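Long-range contacts in carboxylesterase (Uncultured bacterium, PDB 5GMX), which hydrolyses carboxylic esters as a family VIII carboxylesterase of the beta-lactamase fold and also acts on oxyimino cephalosporins: residues D134-D139 with R256-A261; F165-G170 with A261-A266; G125-V130 with A147-F152; A78-V83 with E189-P194. All blocks are in the same frame, centred on the assembly; numbering follows the deposited sequence.

Interaction 1 of 4, residues D134-D139 with R256-A261; sequences DLYDWD and RAWRAA
This is an aromatic packing contact between helix 132-136 and the short helix 256-260, in the helical part of a beta-lactamase-type serine hydrolase fold. Residues 134-136 belong to helix 132-136, and residues 256-260 form a short helix that ends just before A261. Y136 carries most of the contact. Its CG stands anti to the carbonyl carbon (chi1 -54°), and the ring reaches across to the helix 256-260. A261 CB comes in obliquely, 3.4 Å from Y136 CD1. A257 CB touches Y136 CE2 at 3.8 Å. The carbonyl O of A257 lies over one face of the ring, offset toward the rim.

W258 crosses Y136 at about a right angle. Its CG is anti to the backbone N (chi1 168°). The indole NE1 is hydrogen-bonded to N68 OD1, which holds the ring's rotation. L135 lies alongside W258 and points the same way. Its CD2 meets the indole edge at CZ3, 3.9 Å away. W258 also touches L248, a residue of the ligand pocket, and its side chain is about 7 Å from the bound phenylmethanesulfonic acid. The contact therefore borders the active-site pocket. The hydroxyl of Y136 lies in the plane of the indole at its edge, with OH 3.4 Å from W258 CB.

Interaction 2 of 4, residues F165-G170 with A261-A266; sequences FGHIAG and AEVPGA
The loop 261-266 leaves helix 256-260 and runs past the first turn of helix 165-175. E262 contributes its backbone carbonyl. Water 2 donates to E262 O at 2.8 Å and is also hydrogen-bonded to H167 NE2 at 3.0 Å. The carboxylate of E262 is held elsewhere, by S182 and G184. V263 turns its side chain away from the helix, but its CG1 still lies 4.2 Å from H167 CE1. P264 makes the closest approach. Its CB rests on G166 CA at 3.5 Å, and its ring lies over the G166 peptide. The absence of a side chain at G166 permits this, since a CB there would run into the backbone of P264 and G265. G265 follows, and its N donates to water 1 at 3.0 Å. The same water is hydrogen-bonded to H167 ND1 at 2.9 Å and accepts a weak bond from H167 N. G265 O accepts from NZ of K74, a ligand-pocket residue that fits the SxxK pattern expected of this family. A266 closes a turn with its N bonded to V263 O.

H167 CG is anti to its carbonyl carbon (chi1 -81°), and the imidazole extends toward the loop. Its ring stacks with W138. The two segments thus join through apolar Gly-Pro packing and two waters, which bind both imidazole nitrogens inside a buried interface.

Interaction 3 of 4, residues G125-V130 with A147-F152; sequences GPRERV and AQWPFF
R127 has an extended chain from CG to NE, which carries its guanidinium across to residues 149-151. Q148 has CG anti to the backbone N (chi1 -173°) and is extended beyond CG, so its amide reaches the backbone of 125-127. The amide works at both ends. NE2 donates to G125 O at 2.7 Å in a fairly straight bond of 161°, approaching from above the carbonyl plane. OE1 accepts from R127 N at 3.0 Å, again out of its carbonyl plane. The two loops joined here flank the helices 132-136 and 138-146 in the beta-lactamase-type fold, and the contact closes the helical excursion between them. R127 grips W149 O side-on with two nitrogens. NE lies 2.8 Å from W149 O, on a lone pair in the carbonyl plane. NH2 is also 2.8 Å from W149 O but comes from above that plane. A weak bond runs from NH2 to P150 O. F151 meets one face of the guanidinium tip to tip, its CE1 3.4 Å from R127 NH1. The ring and guanidinium planes are turned 44° apart. The ring edge of F151 meets G125 O, with CE2 at 3.4 Å, and the ring also rests on helix 237-244.

Interaction 4 of 4, residues A78-V83 with E189-P194; sequences ATVVGV and EKVASP
V191 crosses both T79 and V83 obliquely in this helix-to-helix packing of the beta-lactamase-type fold. Helix 72-86, which carries K74 of the ligand pocket near its start, meets helix 183-192. The contact is apolar and buried. V191 points toward the partner helix. Its CG1 is anti to the backbone N (chi1 176°), and CG2 is anti to the carbonyl carbon. CG2 is the branch that does most of the touching. It meets the methyl group of T79, with CG2 to CG2 at 3.8 Å. T79 keeps its CG2 anti to the backbone N, so the methyl faces V191 while OG1 turns back to bond to G75 O in its own helix.

V80 lies to one side and adds a looser touch to V191. It also packs on L183 and F187. K190 CB lies 4.3 Å from V83 CG1, and K190 NZ is bound in a salt bridge to E87. The helix 183-192 has a wider pi-type turn at 189-192. V191 also packs on V278 of helix 272-283. V83 has CG1 anti to the backbone N (chi1 168°), and its other methyl, CG2, stands 4.2 Å from V191 CG2.

Interactions 1 and 2 are the most closely linked. They share A261, and their centres are 10 Å apart. They also touch where W258 CZ2 lies 3.6 Å from A266 O. Interactions 1 and 2 both border the ligand pocket: the W258 side chain is about 7 Å and G265 about 6 Å from bound phenylmethanesulfonic acid. Interaction 4 touches interaction 2 through A169 O of helix 165-175 and V81 CG2 of helix 72-86, 3.9 Å apart. Helix 72-86 also carries K74. Interaction 3 adjoins interaction 1 in the sequence, but their centres are 19 Å apart. It lies 28 Å, centre to centre, from interaction 4, within whose loop it is nested.

Interaction 1 of 4, residues D134-D139 with R256-A261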
loop_
_atom_site.group_PDB
_atom_site.type_symbol
_atom_site.label_atom_id
_atom_site.label_comp_id
_atom_site.label_asym_id
_atom_site.label_seq_id
_atom_site.Cartn_x
_atom_site.Cartn_y
_atom_site.Cartn_z
ATOM N N ASP A 134 3.665 16.789 13.151
ATOM C CA ASP A 134 2.991 15.881 14.069
ATOM C C ASP A 134 2.963 14.481 13.478
ATOM O O ASP A 134 3.168 13.491 14.178
ATOM C CB ASP A 134 1.570 16.358 14.360
ATOM C CG ASP A 134 1.540 17.720 15.012
ATOM O OD1 ASP A 134 2.395 17.973 15.888
ATOM O OD2 ASP A 134 0.662 18.534 14.646
ATOM N N LEU A 135 2.727 14.411 12.174
ATOM C CA LEU A 135 2.751 13.140 11.463
ATOM C C LEU A 135 4.116 12.476 11.573
ATOM O O LEU A 135 4.211 11.247 11.664
ATOM C CB LEU A 135 2.395 13.348 9.990
ATOM C CG LEU A 135 1.204 12.586 9.429
ATOM C CD1 LEU A 135 -0.013 12.794 10.312
ATOM C CD2 LEU A 135 0.928 13.047 8.006
ATOM N N TYR A 136 5.171 13.287 11.589
ATOM C CA TYR A 136 6.520 12.716 11.587
ATOM C C TYR A 136 6.962 12.223 12.973
ATOM O O TYR A 136 7.925 11.470 13.086
ATOM C CB TYR A 136 7.527 13.726 11.032
ATOM C CG TYR A 136 7.139 14.265 9.672
ATOM C CD1 TYR A 136 6.283 13.551 8.839
ATOM C CD2 TYR A 136 7.614 15.490 9.223
ATOM C CE1 TYR A 136 5.921 14.035 7.604
ATOM C CE2 TYR A 136 7.258 15.980 7.984
ATOM C CZ TYR A 136 6.409 15.248 7.180
ATOM O OH TYR A 136 6.036 15.725 5.947
ATOM N N ASP A 137 6.251 12.625 14.022
ATOM C CA ASP A 137 6.585 12.172 15.371
ATOM C C ASP A 137 5.787 10.916 15.712
ATOM O O ASP A 137 4.649 10.997 16.188
ATOM C CB ASP A 137 6.316 13.278 16.393
ATOM C CG ASP A 137 6.870 12.955 17.786
ATOM O OD1 ASP A 137 7.010 11.762 18.145
ATOM O OD2 ASP A 137 7.175 13.914 18.529
ATOM N N TRP A 138 6.405 9.759 15.491
ATOM C CA TRP A 138 5.720 8.467 15.564
ATOM C C TRP A 138 5.039 8.180 16.906
ATOM O O TRP A 138 3.829 7.902 16.968
ATOM C CB TRP A 138 6.706 7.341 15.254
ATOM C CG TRP A 138 6.056 5.996 15.222
ATOM C CD1 TRP A 138 5.827 5.167 16.283
ATOM C CD2 TRP A 138 5.531 5.328 14.069
ATOM N NE1 TRP A 138 5.198 4.022 15.860
ATOM C CE2 TRP A 138 5.002 4.097 14.505
ATOM C CE3 TRP A 138 5.465 5.647 12.708
ATOM C CZ2 TRP A 138 4.419 3.179 13.628
ATOM C CZ3 TRP A 138 4.883 4.734 11.837
ATOM C CH2 TRP A 138 4.370 3.516 12.300
ATOM N N ASP A 139 5.826 8.225 17.972
ATOM C CA ASP A 139 5.343 7.858 19.300
ATOM C C ASP A 139 4.248 8.801 19.787
ATOM O O ASP A 139 3.313 8.385 20.469
ATOM C CB ASP A 139 6.506 7.835 20.290
ATOM C CG ASP A 139 7.554 6.792 19.926
ATOM O OD1 ASP A 139 7.180 5.761 19.316
ATOM O OD2 ASP A 139 8.747 7.005 20.243
ATOM N N ARG A 256 11.105 16.680 1.085
ATOM C CA ARG A 256 12.062 15.696 1.586
ATOM C C ARG A 256 11.691 15.188 2.973
ATOM O O ARG A 256 11.870 14.009 3.261
ATOM C CB ARG A 256 13.487 16.279 1.591
ATOM C CG ARG A 256 14.518 15.470 2.388
ATOM C CD ARG A 256 14.762 14.057 1.827
ATOM N NE ARG A 256 15.487 13.223 2.789
ATOM C CZ ARG A 256 15.520 11.890 2.768
ATOM N NH1 ARG A 256 14.863 11.212 1.833
ATOM N NH2 ARG A 256 16.193 11.231 3.701
ATOM N N ALA A 257 11.177 16.067 3.831
ATOM C CA ALA A 257 10.828 15.668 5.195
ATOM C C ALA A 257 9.740 14.595 5.179
ATOM O O ALA A 257 9.755 13.665 5.986
ATOM C CB ALA A 257 10.381 16.878 6.020
ATOM N N TRP A 258 8.813 14.722 4.241
ATOM C CA TRP A 258 7.761 13.725 4.066
ATOM C C TRP A 258 8.372 12.373 3.684
ATOM O O TRP A 258 8.125 11.360 4.340
ATOM C CB TRP A 258 6.761 14.209 3.009
ATOM C CG TRP A 258 5.783 13.181 2.501
ATOM C CD1 TRP A 258 5.920 12.406 1.384
ATOM C CD2 TRP A 258 4.499 12.855 3.060
ATOM N NE1 TRP A 258 4.813 11.605 1.223
ATOM C CE2 TRP A 258 3.925 11.863 2.237
ATOM C CE3 TRP A 258 3.785 13.295 4.181
ATOM C CZ2 TRP A 258 2.676 11.303 2.499
ATOM C CZ3 TRP A 258 2.542 12.738 4.441
ATOM C CH2 TRP A 258 1.998 11.757 3.598
ATOM N N ARG A 259 9.211 12.369 2.655
ATOM C CA ARG A 259 9.849 11.137 2.203
ATOM C C ARG A 259 10.750 10.500 3.271
ATOM O O ARG A 259 10.866 9.281 3.342
ATOM C CB ARG A 259 10.661 11.406 0.934
ATOM C CG ARG A 259 9.814 11.934 -0.202
ATOM C CD ARG A 259 10.571 11.948 -1.519
ATOM N NE ARG A 259 11.734 12.822 -1.482
ATOM C CZ ARG A 259 11.706 14.105 -1.814
ATOM N NH1 ARG A 259 10.565 14.662 -2.199
ATOM N NH2 ARG A 259 12.811 14.835 -1.751
ATOM N N ALA A 260 11.377 11.322 4.103
ATOM C CA ALA A 260 12.320 10.824 5.100
ATOM C C ALA A 260 11.599 10.166 6.274
ATOM O O ALA A 260 12.151 9.286 6.937
ATOM C CB ALA A 260 13.226 11.962 5.605
ATOM N N ALA A 261 10.368 10.598 6.526
ATOM C CA ALA A 261 9.599 10.128 7.675
ATOM C C ALA A 261 9.026 8.737 7.456
ATOM O O ALA A 261 9.164 8.163 6.389
ATOM C CB ALA A 261 8.469 11.112 7.986
#

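Interaction 2 of 4, residues F165-G170 with A261-A266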
loop_
_atom_site.group_PDB
_atom_site.type_symbol
_atom_site.label_atom_id
_atom_site.label_comp_id
_atom_site.label_asym_id
_atom_site.label_seq_id
_atom_site.Cartn_x
_atom_site.Cartn_y
_atom_site.Cartn_z
ATOM N N PHE A 165 -3.662 4.717 9.272
ATOM C CA PHE A 165 -3.648 3.238 9.229
ATOM C C PHE A 165 -2.245 2.668 9.468
ATOM O O PHE A 165 -2.067 1.704 10.223
ATOM C CB PHE A 165 -4.192 2.732 7.883
ATOM C CG PHE A 165 -4.096 1.231 7.695
ATOM C CD1 PHE A 165 -5.092 0.399 8.170
ATOM C CD2 PHE A 165 -3.034 0.663 7.009
ATOM C CE1 PHE A 165 -5.015 -0.976 7.992
ATOM C CE2 PHE A 165 -2.954 -0.709 6.827
ATOM C CZ PHE A 165 -3.950 -1.527 7.318
ATOM N N GLY A 166 -1.260 3.274 8.809
ATOM C CA GLY A 166 0.117 2.836 8.900
ATOM C C GLY A 166 0.671 2.931 10.306
ATOM O O GLY A 166 1.439 2.069 10.737
ATOM N N HIS A 167 0.266 3.971 11.034
ATOM C CA HIS A 167 0.710 4.155 12.409
ATOM C C HIS A 167 0.124 3.128 13.379
ATOM O O HIS A 167 0.840 2.620 14.241
ATOM C CB HIS A 167 0.364 5.561 12.903
ATOM C CG HIS A 167 1.340 6.607 12.459
ATOM N ND1 HIS A 167 1.288 7.190 11.212
ATOM C CD2 HIS A 167 2.408 7.153 13.087
ATOM C CE1 HIS A 167 2.272 8.065 11.095
ATOM N NE2 HIS A 167 2.970 8.058 12.217
ATOM N N ILE A 168 -1.170 2.835 13.271
ATOM C CA ILE A 168 -1.781 1.911 14.224
ATOM C C ILE A 168 -1.377 0.460 13.914
ATOM O O ILE A 168 -0.995 -0.312 14.828
ATOM C CB ILE A 168 -3.323 2.068 14.267
ATOM C CG1 ILE A 168 -3.937 1.912 12.876
ATOM C CG2 ILE A 168 -3.694 3.430 14.841
ATOM C CD1 ILE A 168 -5.425 2.243 12.819
ATOM N N ALA A 169 -1.432 0.100 12.630
ATOM C CA ALA A 169 -0.967 -1.220 12.205
ATOM C C ALA A 169 0.502 -1.407 12.592
ATOM O O ALA A 169 0.899 -2.402 13.232
ATOM C CB ALA A 169 -1.148 -1.388 10.697
ATOM N N GLY A 170 1.288 -0.398 12.237
ATOM C CA GLY A 170 2.719 -0.399 12.470
ATOM C C GLY A 170 3.079 -0.458 13.940
ATOM O O GLY A 170 4.064 -1.087 14.312
ATOM N N ALA A 261 10.368 10.598 6.526
ATOM C CA ALA A 261 9.599 10.128 7.675
ATOM C C ALA A 261 9.026 8.737 7.456
ATOM O O ALA A 261 9.164 8.163 6.389
ATOM C CB ALA A 261 8.469 11.112 7.986
ATOM N N GLU A 262 8.368 8.196 8.470
ATOM C CA GLU A 262 7.615 6.967 8.272
ATOM C C GLU A 262 6.124 7.242 8.454
ATOM O O GLU A 262 5.645 7.444 9.564
ATOM C CB GLU A 262 8.102 5.864 9.208
ATOM C CG GLU A 262 9.508 5.416 8.860
ATOM C CD GLU A 262 9.889 4.096 9.493
ATOM O OE1 GLU A 262 11.072 3.699 9.356
ATOM O OE2 GLU A 262 9.007 3.443 10.093
ATOM N N VAL A 263 5.417 7.308 7.330
ATOM C CA VAL A 263 3.968 7.485 7.318
ATOM C C VAL A 263 3.390 6.374 6.461
ATOM O O VAL A 263 3.010 6.600 5.311
ATOM C CB VAL A 263 3.553 8.864 6.755
ATOM C CG1 VAL A 263 2.071 9.131 7.018
ATOM C CG2 VAL A 263 4.390 9.969 7.387
ATOM N N PRO A 264 3.325 5.161 7.020
ATOM C CA PRO A 264 3.042 3.938 6.255
ATOM C C PRO A 264 1.620 3.852 5.676
ATOM O O PRO A 264 1.309 2.893 4.976
ATOM C CB PRO A 264 3.276 2.826 7.285
ATOM C CG PRO A 264 4.107 3.469 8.382
ATOM C CD PRO A 264 3.603 4.874 8.437
ATOM N N GLY A 265 0.764 4.827 5.958
ATOM C CA GLY A 265 -0.507 4.879 5.264
ATOM C C GLY A 265 -0.393 5.544 3.896
ATOM O O GLY A 265 -1.300 5.429 3.075
ATOM N N ALA A 266 0.711 6.247 3.637
ATOM C CA ALA A 266 0.734 7.139 2.478
ATOM C C ALA A 266 2.097 7.527 1.892
ATOM O O ALA A 266 2.131 8.158 0.840
ATOM C CB ALA A 266 -0.023 8.420 2.830
HETATM O O HOH W 1 0.316 6.224 8.622
HETATM O O HOH W 2 5.737 9.024 11.879
#

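Interaction 3 of 4, residues G125-V130 with A147-F152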
loop_
_atom_site.group_PDB
_atom_site.type_symbol
_atom_site.label_atom_id
_atom_site.label_comp_id
_atom_site.label_asym_id
_atom_site.label_seq_id
_atom_site.Cartn_x
_atom_site.Cartn_y
_atom_site.Cartn_z
ATOM N N GLY A 125 -9.294 9.101 11.789
ATOM C CA GLY A 125 -8.344 10.198 11.726
ATOM C C GLY A 125 -8.270 10.885 13.082
ATOM O O GLY A 125 -9.136 10.674 13.929
ATOM N N PRO A 126 -7.238 11.715 13.299
ATOM C CA PRO A 126 -7.082 12.397 14.592
ATOM C C PRO A 126 -8.220 13.379 14.817
ATOM O O PRO A 126 -8.617 14.050 13.874
ATOM C CB PRO A 126 -5.742 13.134 14.454
ATOM C CG PRO A 126 -5.066 12.504 13.251
ATOM C CD PRO A 126 -6.171 12.076 12.351
ATOM N N ARG A 127 -8.736 13.463 16.036
ATOM C CA ARG A 127 -9.850 14.363 16.296
ATOM C C ARG A 127 -9.404 15.822 16.240
ATOM O O ARG A 127 -10.143 16.693 15.778
ATOM C CB ARG A 127 -10.481 14.054 17.651
ATOM C CG ARG A 127 -11.543 12.982 17.582
ATOM C CD ARG A 127 -12.204 12.729 18.933
ATOM N NE ARG A 127 -13.084 11.570 18.846
ATOM C CZ ARG A 127 -14.329 11.616 18.378
ATOM N NH1 ARG A 127 -14.833 12.769 17.956
ATOM N NH2 ARG A 127 -15.064 10.510 18.320
ATOM N N GLU A 128 -8.184 16.088 16.681
ATOM C CA GLU A 128 -7.691 17.456 16.690
ATOM C C GLU A 128 -6.809 17.749 15.484
ATOM O O GLU A 128 -6.200 16.846 14.904
ATOM C CB GLU A 128 -6.949 17.728 17.997
ATOM C CG GLU A 128 -7.882 17.685 19.210
ATOM C CD GLU A 128 -7.151 17.702 20.538
ATOM O OE1 GLU A 128 -5.936 17.407 20.557
ATOM O OE2 GLU A 128 -7.800 18.009 21.563
ATOM N N ARG A 129 -6.753 19.024 15.115
ATOM C CA ARG A 129 -5.978 19.472 13.970
ATOM C C ARG A 129 -4.498 19.173 14.176
ATOM O O ARG A 129 -3.922 19.545 15.194
ATOM C CB ARG A 129 -6.207 20.968 13.745
ATOM C CG ARG A 129 -6.034 21.432 12.309
ATOM C CD ARG A 129 -6.708 22.782 12.086
ATOM N NE ARG A 129 -6.516 23.693 13.213
ATOM C CZ ARG A 129 -5.426 24.430 13.407
ATOM N NH1 ARG A 129 -4.416 24.370 12.545
ATOM N NH2 ARG A 129 -5.346 25.232 14.464
ATOM N N VAL A 130 -3.882 18.518 13.197
ATOM C CA VAL A 130 -2.472 18.159 13.303
ATOM C C VAL A 130 -1.634 18.800 12.195
ATOM O O VAL A 130 -2.116 19.030 11.086
ATOM C CB VAL A 130 -2.268 16.620 13.266
ATOM C CG1 VAL A 130 -3.005 15.950 14.415
ATOM C CG2 VAL A 130 -2.716 16.046 11.940
ATOM N N ALA A 147 -5.377 7.183 22.696
ATOM C CA ALA A 147 -6.189 7.864 23.697
ATOM C C ALA A 147 -7.550 8.314 23.140
ATOM O O ALA A 147 -8.405 8.791 23.876
ATOM C CB ALA A 147 -5.424 9.052 24.256
ATOM N N GLN A 148 -7.753 8.128 21.844
ATOM C CA GLN A 148 -8.887 8.723 21.153
ATOM C C GLN A 148 -10.178 7.922 21.240
ATOM O O GLN A 148 -10.179 6.697 21.137
ATOM C CB GLN A 148 -8.520 8.937 19.685
ATOM C CG GLN A 148 -9.539 9.690 18.874
ATOM C CD GLN A 148 -8.962 10.160 17.560
ATOM O OE1 GLN A 148 -8.007 10.935 17.537
ATOM N NE2 GLN A 148 -9.540 9.698 16.455
ATOM N N TRP A 149 -11.277 8.645 21.420
ATOM C CA TRP A 149 -12.625 8.081 21.403
ATOM C C TRP A 149 -13.084 7.848 19.961
ATOM O O TRP A 149 -13.038 8.763 19.142
ATOM C CB TRP A 149 -13.590 9.033 22.138
ATOM C CG TRP A 149 -15.012 8.588 22.174
ATOM C CD1 TRP A 149 -16.044 9.059 21.408
ATOM C CD2 TRP A 149 -15.566 7.571 23.013
ATOM N NE1 TRP A 149 -17.205 8.396 21.720
ATOM C CE2 TRP A 149 -16.943 7.480 22.706
ATOM C CE3 TRP A 149 -15.036 6.731 23.996
ATOM C CZ2 TRP A 149 -17.796 6.577 23.344
ATOM C CZ3 TRP A 149 -15.883 5.833 24.632
ATOM C CH2 TRP A 149 -17.251 5.768 24.306
ATOM N N PRO A 150 -13.519 6.620 19.645
ATOM C CA PRO A 150 -13.934 6.254 18.283
ATOM C C PRO A 150 -15.138 7.048 17.775
ATOM O O PRO A 150 -16.012 7.431 18.565
ATOM C CB PRO A 150 -14.294 4.771 18.415
ATOM C CG PRO A 150 -13.577 4.305 19.632
ATOM C CD PRO A 150 -13.561 5.466 20.559
ATOM N N PHE A 151 -15.193 7.266 16.468
ATOM C CA PHE A 151 -16.305 7.981 15.842
ATOM C C PHE A 151 -17.561 7.132 15.774
ATOM O O PHE A 151 -18.667 7.653 15.742
ATOM C CB PHE A 151 -15.920 8.428 14.432
ATOM C CG PHE A 151 -14.812 9.418 14.401
ATOM C CD1 PHE A 151 -15.015 10.711 14.841
ATOM C CD2 PHE A 151 -13.552 9.057 13.943
ATOM C CE1 PHE A 151 -13.990 11.638 14.815
ATOM C CE2 PHE A 151 -12.515 9.981 13.920
ATOM C CZ PHE A 151 -12.732 11.272 14.351
ATOM N N PHE A 152 -17.386 5.819 15.707
ATOM C CA PHE A 152 -18.511 4.897 15.737
ATOM C C PHE A 152 -18.129 3.717 16.618
ATOM O O PHE A 152 -16.963 3.559 16.975
ATOM C CB PHE A 152 -18.912 4.434 14.327
ATOM C CG PHE A 152 -17.760 3.919 13.473
ATOM C CD1 PHE A 152 -17.274 2.630 13.629
ATOM C CD2 PHE A 152 -17.184 4.727 12.506
ATOM C CE1 PHE A 152 -16.226 2.151 12.832
ATOM C CE2 PHE A 152 -16.131 4.264 11.708
ATOM C CZ PHE A 152 -15.656 2.973 11.873
#

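Interaction 4 of 4, residues A78-V83 with E189-P194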
loop_
_atom_site.group_PDB
_atom_site.type_symbol
_atom_site.label_atom_id
_atom_site.label_comp_id
_atom_site.label_asym_id
_atom_site.label_seq_id
_atom_site.Cartn_x
_atom_site.Cartn_y
_atom_site.Cartn_z
ATOM N N ALA A 78 0.369 -3.914 5.671
ATOM C CA ALA A 78 -0.451 -5.049 6.066
ATOM C C ALA A 78 0.402 -6.311 5.976
ATOM O O ALA A 78 0.266 -7.234 6.797
ATOM C CB ALA A 78 -1.708 -5.160 5.199
ATOM N N THR A 79 1.315 -6.331 5.002
ATOM C CA THR A 79 2.116 -7.525 4.800
ATOM C C THR A 79 2.994 -7.755 6.024
ATOM O O THR A 79 3.123 -8.893 6.486
ATOM C CB THR A 79 2.955 -7.434 3.523
ATOM O OG1 THR A 79 2.066 -7.347 2.407
ATOM C CG2 THR A 79 3.806 -8.676 3.361
ATOM N N VAL A 80 3.528 -6.672 6.591
ATOM C CA VAL A 80 4.353 -6.805 7.791
ATOM C C VAL A 80 3.548 -7.517 8.878
ATOM O O VAL A 80 4.026 -8.493 9.475
ATOM C CB VAL A 80 4.848 -5.447 8.325
ATOM C CG1 VAL A 80 5.561 -5.638 9.661
ATOM C CG2 VAL A 80 5.786 -4.802 7.328
ATOM N N VAL A 81 2.307 -7.072 9.091
ATOM C CA VAL A 81 1.520 -7.644 10.187
ATOM C C VAL A 81 1.296 -9.109 9.894
ATOM O O VAL A 81 1.475 -9.970 10.772
ATOM C CB VAL A 81 0.167 -6.926 10.392
ATOM C CG1 VAL A 81 -0.686 -7.694 11.402
ATOM C CG2 VAL A 81 0.401 -5.498 10.875
ATOM N N GLY A 82 0.988 -9.387 8.630
ATOM C CA GLY A 82 0.750 -10.740 8.195
ATOM C C GLY A 82 1.934 -11.634 8.478
ATOM O O GLY A 82 1.773 -12.757 8.979
ATOM N N VAL A 83 3.133 -11.128 8.188
ATOM C CA VAL A 83 4.330 -11.941 8.367
ATOM C C VAL A 83 4.481 -12.206 9.852
ATOM O O VAL A 83 4.738 -13.347 10.271
ATOM C CB VAL A 83 5.591 -11.263 7.789
ATOM C CG1 VAL A 83 6.861 -11.983 8.246
ATOM C CG2 VAL A 83 5.500 -11.208 6.258
ATOM N N GLU A 189 13.453 -5.625 6.509
ATOM C CA GLU A 189 14.099 -6.869 6.931
ATOM C C GLU A 189 13.255 -8.116 6.723
ATOM O O GLU A 189 13.784 -9.181 6.414
ATOM C CB GLU A 189 14.521 -6.776 8.408
ATOM C CG GLU A 189 15.744 -5.870 8.626
ATOM C CD GLU A 189 16.092 -5.647 10.094
ATOM O OE1 GLU A 189 15.377 -6.181 10.970
ATOM O OE2 GLU A 189 17.079 -4.925 10.368
ATOM N N LYS A 190 11.944 -7.996 6.884
ATOM C CA LYS A 190 11.099 -9.179 6.842
ATOM C C LYS A 190 10.337 -9.366 5.537
ATOM O O LYS A 190 9.895 -10.464 5.244
ATOM C CB LYS A 190 10.121 -9.160 8.013
ATOM C CG LYS A 190 10.824 -9.306 9.349
ATOM C CD LYS A 190 9.852 -9.395 10.494
ATOM C CE LYS A 190 10.561 -9.868 11.753
ATOM N NZ LYS A 190 11.035 -11.272 11.590
ATOM N N VAL A 191 10.185 -8.312 4.747
ATOM C CA VAL A 191 9.420 -8.438 3.515
ATOM C C VAL A 191 10.253 -8.183 2.258
ATOM O O VAL A 191 10.345 -9.046 1.390
ATOM C CB VAL A 191 8.211 -7.475 3.506
ATOM C CG1 VAL A 191 7.487 -7.548 2.177
ATOM C CG2 VAL A 191 7.275 -7.791 4.659
ATOM N N ALA A 192 10.856 -7.004 2.169
ATOM C CA ALA A 192 11.475 -6.541 0.924
ATOM C C ALA A 192 12.864 -7.124 0.644
ATOM O O ALA A 192 13.131 -7.599 -0.464
ATOM C CB ALA A 192 11.553 -5.033 0.926
ATOM N N SER A 193 13.754 -7.047 1.629
ATOM C CA SER A 193 15.137 -7.480 1.441
ATOM C C SER A 193 15.296 -8.973 1.111
ATOM O O SER A 193 16.068 -9.305 0.220
ATOM C CB SER A 193 15.978 -7.144 2.674
ATOM O OG SER A 193 17.345 -7.433 2.446
ATOM N N PRO A 194 14.572 -9.874 1.816
ATOM C CA PRO A 194 14.756 -11.297 1.493
ATOM C C PRO A 194 14.460 -11.667 0.037
ATOM O O PRO A 194 15.094 -12.574 -0.502
ATOM C CB PRO A 194 13.758 -12.002 2.432
ATOM C CG PRO A 194 13.611 -11.085 3.575
ATOM C CD PRO A 194 13.707 -9.700 3.001
#